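Lmo2812 protein (Listeria monocytogenes EGD-e, PDB 5ZQA) probably acts as a serine-type D-Ala-D-Ala carboxypeptidase, a penicillin-binding protein that trims peptidoglycan stem peptides during cell-wall synthesis. Local coordinates at residues Ala38-Glu44 / Gly245-Ile251; Thr108-Asp113 / Thr203-Ala207; Ser211-Leu215 / Phe262-Glu266. One frame throughout, in Å; residues are numbered along the deposited sequence.

Interaction 1 (Ala38-Glu44 / Gly245-Ile251); sequences AAVYSVE and GKRVISI
Ala39 and Ile251 exchange both of their backbone hydrogen bonds, and from this pair two antiparallel strands, 38-42 and 246-251, run side by side with their axes 4.6 Å apart. The tighter of the two bonds, from Ile251 N to Ala39 O, spans 2.8 Å and is nearly straight (172° at the hydrogen). Tyr41 and Ile249 form the next hydrogen-bonded pair. Val40 faces Ser250 between these two pairs, and Ser42 faces Val248 beyond the second, both as non-hydrogen-bonded pairs, where CA-H groups lean on the carbonyl oxygens, as Val248 CA does on Tyr41 O at 3.2 Å. Beyond the strand end the pattern continues in altered form. Val43 N still donates to Arg247 O (3.0 Å), but the backbone N of Arg247 finds its acceptor in a side chain, Glu44 OE2, at 2.9 Å. That carboxylate oxygen is met on its syn side, 25° out of plane, and the bend at chi2 (66°) folds the Glu44 chain back to the strand. Polar ends that leave the pair are also satisfied: Tyr41 OH by Glu51 and Thr175, Lys246 NZ by Gly272 O, and the Arg247 guanidinium by a salt bridge to Asp223 and a bond to Thr240. Apolar contacts fill in between: Val43 CG2 meets Ile249 CD1 at 3.7 Å, and Val40 CG2 approaches Val248 CB at 4.1 Å. Tyr41, Ile249 and Ile251 share one face of the sheet, where Tyr41 stacks on Phe179 of helix 175-188; Val40, Val248 and Ser250 lie on the other, beneath helix 258-272. A five-stranded antiparallel sheet covered by helices on both faces, with an N-terminal strand beside the last strand, is the hallmark of the serine penicillin-binding protein and beta-lactamase fold.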
ATOM      1  N   ALA A  38     -13.862   1.144  -7.395  1.00  8.95           N
ATOM      2  CA  ALA A  38     -12.863   2.113  -7.817  1.00  8.16           C
ATOM      3  C   ALA A  38     -13.280   3.519  -7.472  1.00  9.65           C
ATOM      4  O   ALA A  38     -14.471   3.813  -7.350  1.00 11.33           O
ATOM      5  CB  ALA A  38     -12.614   2.001  -9.296  1.00 10.07           C
ATOM      6  N   ALA A  39     -12.296   4.395  -7.329  1.00  8.07           N
ATOM      7  CA  ALA A  39     -12.578   5.788  -7.027  1.00  9.41           C
ATOM      8  C   ALA A  39     -11.348   6.643  -7.263  1.00  7.70           C
ATOM      9  O   ALA A  39     -10.221   6.139  -7.309  1.00  9.05           O
ATOM     10  CB  ALA A  39     -13.068   5.943  -5.573  1.00 11.05           C
ATOM     11  N   VAL A  40     -11.562   7.940  -7.427  1.00  9.14           N
ATOM     12  CA  VAL A  40     -10.447   8.875  -7.397  1.00  8.61           C
ATOM     13  C   VAL A  40     -10.925  10.110  -6.649  1.00  8.55           C
ATOM     14  O   VAL A  40     -12.083  10.533  -6.796  1.00  8.06           O
ATOM     15  CB  VAL A  40      -9.900   9.193  -8.832  1.00  7.78           C
ATOM     16  CG1 VAL A  40     -10.993   9.779  -9.766  1.00 10.87           C
ATOM     17  CG2 VAL A  40      -8.658  10.088  -8.756  1.00 10.31           C
ATOM     18  N   TYR A  41     -10.043  10.629  -5.798  1.00  7.92           N
ATOM     19  CA  TYR A  41     -10.368  11.720  -4.881  1.00  9.91           C
ATOM     20  C   TYR A  41      -9.352  12.849  -4.959  1.00  9.54           C
ATOM     21  O   TYR A  41      -8.164  12.620  -5.168  1.00 10.58           O
ATOM     22  CB  TYR A  41     -10.415  11.226  -3.426  1.00  9.29           C
ATOM     23  CG  TYR A  41     -11.372  10.086  -3.143  1.00 10.02           C
ATOM     24  CD1 TYR A  41     -10.963   8.770  -3.288  1.00  8.29           C
ATOM     25  CD2 TYR A  41     -12.677  10.323  -2.716  1.00 12.05           C
ATOM     26  CE1 TYR A  41     -11.807   7.722  -3.028  1.00  9.69           C
ATOM     27  CE2 TYR A  41     -13.544   9.274  -2.465  1.00 11.43           C
ATOM     28  CZ  TYR A  41     -13.104   7.970  -2.619  1.00 13.07           C
ATOM     29  OH  TYR A  41     -13.964   6.922  -2.369  1.00 13.00           O
ATOM     30  N   SER A  42      -9.823  14.069  -4.738  1.00  9.91           N
ATOM     31  CA  SER A  42      -8.941  15.210  -4.535  1.00 10.57           C
ATOM     32  C   SER A  42      -8.464  15.286  -3.082  1.00 12.48           C
ATOM     33  O   SER A  42      -9.271  15.329  -2.153  1.00 13.35           O
ATOM     34  CB  SER A  42      -9.658  16.507  -4.912  1.00 14.13           C
ATOM     35  OG  SER A  42      -8.838  17.613  -4.595  1.00 18.21           O
ATOM     36  N   VAL A  43      -7.154  15.298  -2.886  1.00 10.40           N
ATOM     37  CA  VAL A  43      -6.581  15.364  -1.548  1.00 10.74           C
ATOM     38  C   VAL A  43      -6.899  16.684  -0.843  1.00 13.75           C
ATOM     39  O   VAL A  43      -7.135  16.708   0.366  1.00 16.12           O
ATOM     40  CB  VAL A  43      -5.050  15.163  -1.610  1.00 13.13           C
ATOM     41  CG1 VAL A  43      -4.379  15.591  -0.315  1.00 17.32           C
ATOM     42  CG2 VAL A  43      -4.729  13.707  -1.937  1.00 13.17           C
ATOM     43  N   GLU A  44      -6.928  17.776  -1.600  1.00 13.44           N
ATOM     44  CA  GLU A  44      -7.015  19.098  -0.984  1.00 17.90           C
ATOM     45  C   GLU A  44      -8.320  19.309  -0.203  1.00 17.42           C
ATOM     46  O   GLU A  44      -8.308  19.843   0.914  1.00 17.39           O
ATOM     47  CB  GLU A  44      -6.850  20.178  -2.054  1.00 18.76           C
ATOM     48  CG  GLU A  44      -5.408  20.319  -2.577  1.00 29.36           C
ATOM     49  CD  GLU A  44      -4.914  19.101  -3.356  1.00 23.87           C
ATOM     50  OE1 GLU A  44      -5.717  18.483  -4.101  1.00 28.59           O
ATOM     51  OE2 GLU A  44      -3.715  18.754  -3.211  1.00 21.66           O
ATOM     52  N   GLY A 245       0.101  21.658  -8.102  1.00 17.31           N
ATOM     53  CA  GLY A 245      -0.213  21.787  -6.687  1.00 20.80           C
ATOM     54  C   GLY A 245      -1.419  20.993  -6.205  1.00 18.75           C
ATOM     55  O   GLY A 245      -1.754  21.031  -5.020  1.00 23.13           O
ATOM     56  N   LYS A 246      -2.068  20.274  -7.118  1.00 13.23           N
ATOM     57  CA  LYS A 246      -3.238  19.477  -6.790  1.00 14.06           C
ATOM     58  C   LYS A 246      -2.861  18.005  -6.799  1.00 13.44           C
ATOM     59  O   LYS A 246      -2.373  17.505  -7.804  1.00 12.48           O
ATOM     60  CB  LYS A 246      -4.378  19.737  -7.784  1.00 16.78           C
ATOM     61  CG  LYS A 246      -5.486  18.679  -7.759  1.00 20.39           C
ATOM     62  CD  LYS A 246      -6.535  18.947  -8.823  1.00 24.61           C
ATOM     63  CE  LYS A 246      -7.539  17.808  -8.901  1.00 23.18           C
ATOM     64  NZ  LYS A 246      -8.570  18.055  -9.946  1.00 30.10           N
ATOM     65  N   ARG A 247      -3.088  17.322  -5.682  1.00  9.48           N
ATOM     66  CA  ARG A 247      -2.811  15.893  -5.611  1.00 11.23           C
ATOM     67  C   ARG A 247      -4.103  15.092  -5.625  1.00  9.60           C
ATOM     68  O   ARG A 247      -5.097  15.482  -5.003  1.00 10.24           O
ATOM     69  CB  ARG A 247      -1.993  15.561  -4.356  1.00  9.90           C
ATOM     70  CG  ARG A 247      -1.734  14.053  -4.193  1.00  9.23           C
ATOM     71  CD  ARG A 247      -0.737  13.721  -3.069  1.00  9.45           C
ATOM     72  NE  ARG A 247       0.607  14.216  -3.375  1.00 11.69           N
ATOM     73  CZ  ARG A 247       1.479  13.591  -4.166  1.00 10.66           C
ATOM     74  NH1 ARG A 247       1.163  12.439  -4.737  1.00 10.46           N
ATOM     75  NH2 ARG A 247       2.680  14.130  -4.393  1.00 13.48           N
ATOM     76  N   VAL A 248      -4.093  13.977  -6.353  1.00  9.15           N
ATOM     77  CA  VAL A 248      -5.239  13.078  -6.333  1.00  8.78           C
ATOM     78  C   VAL A 248      -4.764  11.702  -5.903  1.00  8.10           C
ATOM     79  O   VAL A 248      -3.572  11.378  -6.007  1.00  9.27           O
ATOM     80  CB  VAL A 248      -5.957  12.990  -7.699  1.00 11.35           C
ATOM     81  CG1 VAL A 248      -6.439  14.386  -8.137  1.00 11.52           C
ATOM     82  CG2 VAL A 248      -5.058  12.366  -8.754  1.00 12.55           C
ATOM     83  N   ILE A 249      -5.693  10.922  -5.361  1.00  6.60           N
ATOM     84  CA  ILE A 249      -5.429   9.543  -4.994  1.00  6.61           C
ATOM     85  C   ILE A 249      -6.479   8.670  -5.660  1.00  8.79           C
ATOM     86  O   ILE A 249      -7.681   8.922  -5.533  1.00  9.12           O
ATOM     87  CB  ILE A 249      -5.449   9.345  -3.479  1.00  7.29           C
ATOM     88  CG1 ILE A 249      -4.283  10.110  -2.844  1.00  8.72           C
ATOM     89  CG2 ILE A 249      -5.347   7.855  -3.136  1.00  9.31           C
ATOM     90  CD1 ILE A 249      -4.300  10.079  -1.323  1.00 10.96           C
ATOM     91  N   SER A 250      -6.022   7.668  -6.405  1.00  7.30           N
ATOM     92  CA  SER A 250      -6.931   6.738  -7.070  1.00  8.66           C
ATOM     93  C   SER A 250      -6.896   5.386  -6.379  1.00  8.19           C
ATOM     94  O   SER A 250      -5.851   4.960  -5.894  1.00  7.89           O
ATOM     95  CB  SER A 250      -6.558   6.590  -8.546  1.00  9.55           C
ATOM     96  OG  SER A 250      -5.254   6.032  -8.682  1.00 10.19           O
ATOM     97  N   ILE A 251      -8.047   4.721  -6.329  1.00  7.94           N
ATOM     98  CA  ILE A 251      -8.150   3.386  -5.751  1.00  7.69           C
ATOM     99  C   ILE A 251      -8.778   2.428  -6.761  1.00  8.17           C
ATOM    100  O   ILE A 251      -9.853   2.714  -7.292  1.00  8.79           O
ATOM    101  CB  ILE A 251      -9.033   3.363  -4.491  1.00  9.11           C
ATOM    102  CG1 ILE A 251      -8.717   4.533  -3.550  1.00 14.59           C
ATOM    103  CG2 ILE A 251      -8.925   2.008  -3.808  1.00  9.71           C
ATOM    104  CD1 ILE A 251      -7.413   4.420  -2.923  1.00 15.11           C
TER

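Interaction 2 (Thr108-Asp113 / Thr203-Ala207)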
ATOM      1  N   THR A 108      19.008 -11.538   7.180  1.00 11.39           N
ATOM      2  CA  THR A 108      19.128 -10.370   8.053  1.00 12.01           C
ATOM      3  C   THR A 108      19.275  -9.069   7.269  1.00 11.62           C
ATOM      4  O   THR A 108      20.174  -8.942   6.449  1.00 12.81           O
ATOM      5  CB  THR A 108      20.328 -10.547   8.995  1.00 12.96           C
ATOM      6  OG1 THR A 108      20.167 -11.767   9.726  1.00 14.15           O
ATOM      7  CG2 THR A 108      20.453  -9.374   9.976  1.00 13.32           C
ATOM      8  N   TRP A 109      18.386  -8.113   7.536  1.00 10.41           N
ATOM      9  CA  TRP A 109      18.307  -6.853   6.786  1.00 10.20           C
ATOM     10  C   TRP A 109      18.087  -5.678   7.709  1.00  9.14           C
ATOM     11  O   TRP A 109      17.495  -5.829   8.774  1.00 10.83           O
ATOM     12  CB  TRP A 109      17.146  -6.880   5.785  1.00  9.25           C
ATOM     13  CG  TRP A 109      17.281  -7.923   4.728  1.00  9.09           C
ATOM     14  CD1 TRP A 109      17.029  -9.261   4.853  1.00 11.07           C
ATOM     15  CD2 TRP A 109      17.706  -7.718   3.380  1.00 10.13           C
ATOM     16  NE1 TRP A 109      17.276  -9.902   3.662  1.00 10.46           N
ATOM     17  CE2 TRP A 109      17.701  -8.978   2.741  1.00 10.99           C
ATOM     18  CE3 TRP A 109      18.105  -6.592   2.646  1.00  9.82           C
ATOM     19  CZ2 TRP A 109      18.057  -9.139   1.406  1.00 11.78           C
ATOM     20  CZ3 TRP A 109      18.461  -6.756   1.326  1.00  9.22           C
ATOM     21  CH2 TRP A 109      18.433  -8.023   0.717  1.00 10.68           C
ATOM     22  N   SER A 110      18.511  -4.496   7.271  1.00  8.84           N
ATOM     23  CA  SER A 110      18.213  -3.278   8.009  1.00  8.49           C
ATOM     24  C   SER A 110      16.734  -2.935   7.898  1.00  9.68           C
ATOM     25  O   SER A 110      16.062  -3.315   6.937  1.00 10.17           O
ATOM     26  CB  SER A 110      19.051  -2.105   7.497  1.00  9.69           C
ATOM     27  OG  SER A 110      18.644  -1.728   6.195  1.00 10.51           O
ATOM     28  N   VAL A 111      16.225  -2.232   8.903  1.00  9.80           N
ATOM     29  CA  VAL A 111      14.858  -1.724   8.874  1.00  9.99           C
ATOM     30  C   VAL A 111      14.602  -0.905   7.611  1.00  8.69           C
ATOM     31  O   VAL A 111      13.543  -1.035   6.984  1.00  8.78           O
ATOM     32  CB  VAL A 111      14.566  -0.885  10.142  1.00  8.28           C
ATOM     33  CG1 VAL A 111      13.304  -0.061   9.983  1.00  9.97           C
ATOM     34  CG2 VAL A 111      14.493  -1.814  11.367  1.00 12.16           C
ATOM     35  N   ARG A 112      15.577  -0.092   7.210  1.00  8.87           N
ATOM     36  CA  ARG A 112      15.481   0.646   5.955  1.00  9.79           C
ATOM     37  C   ARG A 112      15.206  -0.284   4.776  1.00  8.86           C
ATOM     38  O   ARG A 112      14.276  -0.065   3.992  1.00  9.37           O
ATOM     39  CB  ARG A 112      16.767   1.438   5.708  1.00 11.18           C
ATOM     40  CG  ARG A 112      16.933   1.983   4.294  1.00 12.90           C
ATOM     41  CD  ARG A 112      15.835   2.954   3.901  1.00 13.54           C
ATOM     42  NE  ARG A 112      15.889   4.173   4.704  1.00 12.70           N
ATOM     43  CZ  ARG A 112      14.971   5.131   4.681  1.00 14.00           C
ATOM     44  NH1 ARG A 112      13.901   5.025   3.893  1.00 14.91           N
ATOM     45  NH2 ARG A 112      15.124   6.191   5.466  1.00 15.15           N
ATOM     46  N   ASP A 113      16.003  -1.346   4.668  1.00  8.03           N
ATOM     47  CA  ASP A 113      15.873  -2.237   3.521  1.00  8.41           C
ATOM     48  C   ASP A 113      14.573  -3.042   3.587  1.00  8.58           C
ATOM     49  O   ASP A 113      13.970  -3.326   2.556  1.00  8.71           O
ATOM     50  CB  ASP A 113      17.065  -3.186   3.428  1.00  9.99           C
ATOM     51  CG  ASP A 113      18.312  -2.512   2.883  1.00 12.14           C
ATOM     52  OD1 ASP A 113      18.232  -1.362   2.396  1.00 12.02           O
ATOM     53  OD2 ASP A 113      19.377  -3.159   2.912  1.00 11.39           O
ATOM     54  N   THR A 203      19.099  -1.528  -2.367  1.00 13.07           N
ATOM     55  CA  THR A 203      19.126  -1.638  -0.921  1.00 10.70           C
ATOM     56  C   THR A 203      20.508  -1.302  -0.395  1.00 14.36           C
ATOM     57  O   THR A 203      21.508  -1.324  -1.139  1.00 15.26           O
ATOM     58  CB  THR A 203      18.740  -3.042  -0.455  1.00 13.50           C
ATOM     59  OG1 THR A 203      19.681  -3.990  -0.975  1.00 13.17           O
ATOM     60  CG2 THR A 203      17.335  -3.399  -0.924  1.00 13.83           C
ATOM     61  N   ASP A 204      20.562  -0.986   0.890  1.00 13.98           N
ATOM     62  CA  ASP A 204      21.842  -0.727   1.522  1.00 14.59           C
ATOM     63  C   ASP A 204      22.697  -1.992   1.547  1.00 14.37           C
ATOM     64  O   ASP A 204      23.923  -1.909   1.499  1.00 14.86           O
ATOM     65  CB  ASP A 204      21.638  -0.165   2.928  1.00 18.18           C
ATOM     66  CG  ASP A 204      21.075   1.253   2.907  1.00 19.16           C
ATOM     67  OD1 ASP A 204      21.040   1.864   1.815  1.00 26.93           O
ATOM     68  OD2 ASP A 204      20.677   1.766   3.972  1.00 22.42           O
ATOM     69  N   LYS A 205      22.069  -3.163   1.599  1.00 13.27           N
ATOM     70  CA  LYS A 205      22.829  -4.407   1.539  1.00 13.18           C
ATOM     71  C   LYS A 205      23.470  -4.570   0.158  1.00 16.33           C
ATOM     72  O   LYS A 205      24.586  -5.083   0.037  1.00 16.32           O
ATOM     73  CB  LYS A 205      21.944  -5.615   1.872  1.00 15.36           C
ATOM     74  CG  LYS A 205      22.735  -6.898   2.137  1.00 13.76           C
ATOM     75  CD  LYS A 205      21.833  -8.104   2.338  1.00 16.73           C
ATOM     76  CE  LYS A 205      21.209  -8.104   3.707  1.00 18.69           C
ATOM     77  NZ  LYS A 205      22.218  -8.123   4.814  1.00 19.16           N
ATOM     78  N   GLY A 206      22.769  -4.130  -0.883  1.00 15.88           N
ATOM     79  CA  GLY A 206      23.311  -4.181  -2.230  1.00 15.91           C
ATOM     80  C   GLY A 206      22.337  -4.673  -3.291  1.00 16.97           C
ATOM     81  O   GLY A 206      22.432  -4.282  -4.456  1.00 17.45           O
ATOM     82  N   ALA A 207      21.399  -5.531  -2.893  1.00 14.96           N
ATOM     83  CA  ALA A 207      20.429  -6.092  -3.829  1.00 14.86           C
ATOM     84  C   ALA A 207      19.521  -5.012  -4.394  1.00 12.53           C
ATOM     85  O   ALA A 207      19.111  -4.098  -3.672  1.00 14.65           O
ATOM     86  CB  ALA A 207      19.599  -7.165  -3.148  1.00 19.37           C
TER
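The indole of Trp109 carries the aliphatic end of Lys205 on one face, CE standing 3.6 Å from the centroid of the six-membered ring in a CH-pi contact, while Thr203 OG1 lies at the ring edge, in plane, and Ala207 CB comes near the same plane, 4.1 Å from Trp109 CH2. The lysine belongs to the turn between strands 200-202 and 208-210, which opens with an ST motif: Thr203 OG1 accepts from Gly206 N. Bends at chi3 and chi4 (-77° and -59°) curl the lysine across the ring, so that its ammonium is also over the face, in a longer cation-pi relation 5.0 Å from the centroid of the five-membered ring. The opposite segment supplies a helix start, with Ser110 at the N-cap accepting from Asp113 N. Asp113 then reaches out to the turn and grips two successive backbone amides, Asp204 N by OD1 (2.8 Å) and Lys205 N by OD2 (3.0 Å), each through a syn lone pair, a forked hold that fixes the carboxylate's rotation. At the far end, Lys205 NZ donates to Thr108 O over 2.7 Å, nearly along the C=O axis, with a C=O...N angle of 168°.

Interaction 3 (Ser211-Leu215 / Phe262-Glu266)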
ATOM      1  N   SER A 211      10.177  -2.295  -8.536  1.00 10.01           N
ATOM      2  CA  SER A 211       8.827  -1.867  -8.183  1.00 11.96           C
ATOM      3  C   SER A 211       7.749  -2.645  -8.918  1.00 12.53           C
ATOM      4  O   SER A 211       7.875  -2.944 -10.107  1.00 13.46           O
ATOM      5  CB  SER A 211       8.639  -0.386  -8.471  1.00 11.73           C
ATOM      6  OG  SER A 211       7.340   0.016  -8.061  1.00 12.25           O
ATOM      7  N   THR A 212       6.680  -2.950  -8.197  1.00 11.16           N
ATOM      8  CA  THR A 212       5.478  -3.518  -8.791  1.00 10.27           C
ATOM      9  C   THR A 212       4.603  -2.453  -9.465  1.00 11.55           C
ATOM     10  O   THR A 212       3.626  -2.788 -10.151  1.00 13.68           O
ATOM     11  CB  THR A 212       4.629  -4.246  -7.735  1.00 11.82           C
ATOM     12  OG1 THR A 212       4.265  -3.316  -6.706  1.00 12.60           O
ATOM     13  CG2 THR A 212       5.397  -5.421  -7.111  1.00 13.14           C
ATOM     14  N   ASN A 213       4.935  -1.177  -9.272  1.00 11.58           N
ATOM     15  CA  ASN A 213       4.155  -0.089  -9.869  1.00 13.69           C
ATOM     16  C   ASN A 213       4.593   0.177 -11.301  1.00 12.33           C
ATOM     17  O   ASN A 213       5.544   0.927 -11.541  1.00 15.62           O
ATOM     18  CB  ASN A 213       4.287   1.187  -9.029  1.00 11.61           C
ATOM     19  CG  ASN A 213       3.441   2.337  -9.561  1.00 13.01           C
ATOM     20  OD1 ASN A 213       2.884   2.277 -10.666  1.00 12.02           O
ATOM     21  ND2 ASN A 213       3.348   3.402  -8.773  1.00 10.95           N
ATOM     22  N   ASP A 214       3.876  -0.411 -12.250  1.00 13.97           N
ATOM     23  CA  ASP A 214       4.252  -0.308 -13.661  1.00 13.73           C
ATOM     24  C   ASP A 214       3.963   1.058 -14.285  1.00 17.71           C
ATOM     25  O   ASP A 214       4.361   1.305 -15.419  1.00 18.83           O
ATOM     26  CB  ASP A 214       3.540  -1.388 -14.478  1.00 17.88           C
ATOM     27  CG  ASP A 214       4.035  -2.791 -14.159  1.00 25.59           C
ATOM     28  OD1 ASP A 214       5.150  -2.927 -13.609  1.00 29.18           O
ATOM     29  OD2 ASP A 214       3.315  -3.760 -14.472  1.00 32.22           O
ATOM     30  N   LEU A 215       3.267   1.942 -13.574  1.00 14.57           N
ATOM     31  CA  LEU A 215       2.917   3.241 -14.153  1.00 12.98           C
ATOM     32  C   LEU A 215       3.929   4.341 -13.862  1.00 15.74           C
ATOM     33  O   LEU A 215       3.774   5.467 -14.333  1.00 15.80           O
ATOM     34  CB  LEU A 215       1.538   3.694 -13.665  1.00 13.96           C
ATOM     35  CG  LEU A 215       0.341   2.951 -14.251  1.00 13.79           C
ATOM     36  CD1 LEU A 215      -0.938   3.448 -13.564  1.00 15.01           C
ATOM     37  CD2 LEU A 215       0.252   3.169 -15.754  1.00 16.29           C
ATOM     38  N   PHE A 262      -3.877  -1.137 -14.085  1.00 11.86           N
ATOM     39  CA  PHE A 262      -3.179   0.083 -14.458  1.00 11.51           C
ATOM     40  C   PHE A 262      -3.928   0.840 -15.568  1.00 11.84           C
ATOM     41  O   PHE A 262      -3.907   2.066 -15.611  1.00 10.75           O
ATOM     42  CB  PHE A 262      -1.725  -0.232 -14.855  1.00 11.41           C
ATOM     43  CG  PHE A 262      -0.889  -0.772 -13.711  1.00 12.40           C
ATOM     44  CD1 PHE A 262      -0.754  -0.050 -12.538  1.00 13.89           C
ATOM     45  CD2 PHE A 262      -0.244  -1.996 -13.814  1.00 14.02           C
ATOM     46  CE1 PHE A 262       0.010  -0.529 -11.488  1.00 11.96           C
ATOM     47  CE2 PHE A 262       0.517  -2.485 -12.764  1.00 15.39           C
ATOM     48  CZ  PHE A 262       0.639  -1.742 -11.596  1.00 12.50           C
ATOM     49  N   LYS A 263      -4.607   0.106 -16.451  1.00 11.17           N
ATOM     50  CA  LYS A 263      -5.475   0.746 -17.444  1.00 11.05           C
ATOM     51  C   LYS A 263      -6.610   1.487 -16.762  1.00 13.45           C
ATOM     52  O   LYS A 263      -6.981   2.585 -17.184  1.00 13.94           O
ATOM     53  CB  LYS A 263      -6.045  -0.284 -18.416  1.00 14.00           C
ATOM     54  CG  LYS A 263      -5.009  -0.988 -19.253  1.00 19.71           C
ATOM     55  CD  LYS A 263      -4.504  -0.104 -20.369  1.00 21.84           C
ATOM     56  CE  LYS A 263      -3.716  -0.939 -21.377  1.00 24.35           C
ATOM     57  NZ  LYS A 263      -3.298  -0.122 -22.536  1.00 23.83           N
ATOM     58  N   ASP A 264      -7.172   0.882 -15.718  1.00 10.62           N
ATOM     59  CA  ASP A 264      -8.203   1.558 -14.925  1.00  9.82           C
ATOM     60  C   ASP A 264      -7.646   2.818 -14.270  1.00 10.62           C
ATOM     61  O   ASP A 264      -8.321   3.848 -14.226  1.00 11.04           O
ATOM     62  CB  ASP A 264      -8.765   0.655 -13.813  1.00 12.12           C
ATOM     63  CG  ASP A 264      -9.582  -0.521 -14.334  1.00 13.78           C
ATOM     64  OD1 ASP A 264      -9.988  -0.532 -15.517  1.00 15.33           O
ATOM     65  OD2 ASP A 264      -9.819  -1.444 -13.520  1.00 15.07           O
ATOM     66  N   THR A 265      -6.434   2.720 -13.728  1.00  9.40           N
ATOM     67  CA  THR A 265      -5.808   3.857 -13.070  1.00 11.20           C
ATOM     68  C   THR A 265      -5.569   4.999 -14.048  1.00 11.92           C
ATOM     69  O   THR A 265      -5.745   6.163 -13.690  1.00 11.97           O
ATOM     70  CB  THR A 265      -4.493   3.441 -12.393  1.00  8.79           C
ATOM     71  OG1 THR A 265      -4.797   2.485 -11.380  1.00  9.86           O
ATOM     72  CG2 THR A 265      -3.791   4.630 -11.740  1.00  9.93           C
ATOM     73  N   GLU A 266      -5.209   4.678 -15.292  1.00 10.05           N
ATOM     74  CA  GLU A 266      -5.052   5.727 -16.308  1.00 11.82           C
ATOM     75  C   GLU A 266      -6.350   6.514 -16.492  1.00 10.62           C
ATOM     76  O   GLU A 266      -6.332   7.742 -16.556  1.00 12.54           O
ATOM     77  CB  GLU A 266      -4.616   5.140 -17.653  1.00 13.34           C
ATOM     78  CG  GLU A 266      -3.184   4.646 -17.695  1.00 15.42           C
ATOM     79  CD  GLU A 266      -2.814   4.121 -19.076  1.00 24.85           C
ATOM     80  OE1 GLU A 266      -2.678   4.937 -20.012  1.00 29.68           O
ATOM     81  OE2 GLU A 266      -2.681   2.889 -19.231  1.00 33.29           O
TER
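With chi1 of -65°, Phe262 CG lies anti to its carbonyl carbon, and Leu215 has the same kind of first torsion (-73°); set this way, the two side chains slide past each other in opposite directions, bringing Leu215 CG to 3.6 Å from Phe262 CD1. Leu215 CD1 continues along the helix to Thr265 CG2, also at 3.6 Å, and its other methyl, CD2, comes near Glu266 CG. The phenyl ring pushes into a bend of the 211-215 loop. Asp214 CB sits over one face of the Phe262 ring in a CH-pi contact, 4.1 Å from the centroid, and the Asp214 carboxylate, turned 48° from the ring plane, brings OD2 to 3.5 Å from Phe262 CE2. At the ring edge, Thr212 O lies near the plane, 3.5 Å from Phe262 CZ, where the partly positive ring hydrogens would suit a carbonyl oxygen. The bend is shaped by two side-chain-to-backbone bonds in succession: an ST turn, with Ser211 OG accepting from Asn213 N, and an Asx turn, with Asn213 OD1 accepting from Leu215 N at 3.0 Å. The contact lays the loop that follows strand 208-210 against helix 258-272 beside the sheet: Phe262 meets Phe237 of strand 236-243 edge-to-face, Leu215 packs on Leu222 of strand 222-230, and Thr265 rests on Ser250 and Val252 of strand 246-255.

The three contacts illustrate how chemistry follows place in a fold. Interaction 1 is largely buried and is held chiefly by backbone bonds between neighbouring strands of the central sheet. Interaction 3 is partly buried and relies on apolar and ring packing; its helix 258-272 packs on the sheet, touching interaction 1 where Ser250 OG meets Thr265 CG2 at 3.7 Å. Interaction 2, the most peripheral, joins a helix start to a turn by charged side chains, an aspartate on the turn's amides and a lysine across an indole, with its centre about 32 Å from that of interaction 1. Only the short strand 208-210 separates its turn from the loop of interaction 3, linking the two along the chain.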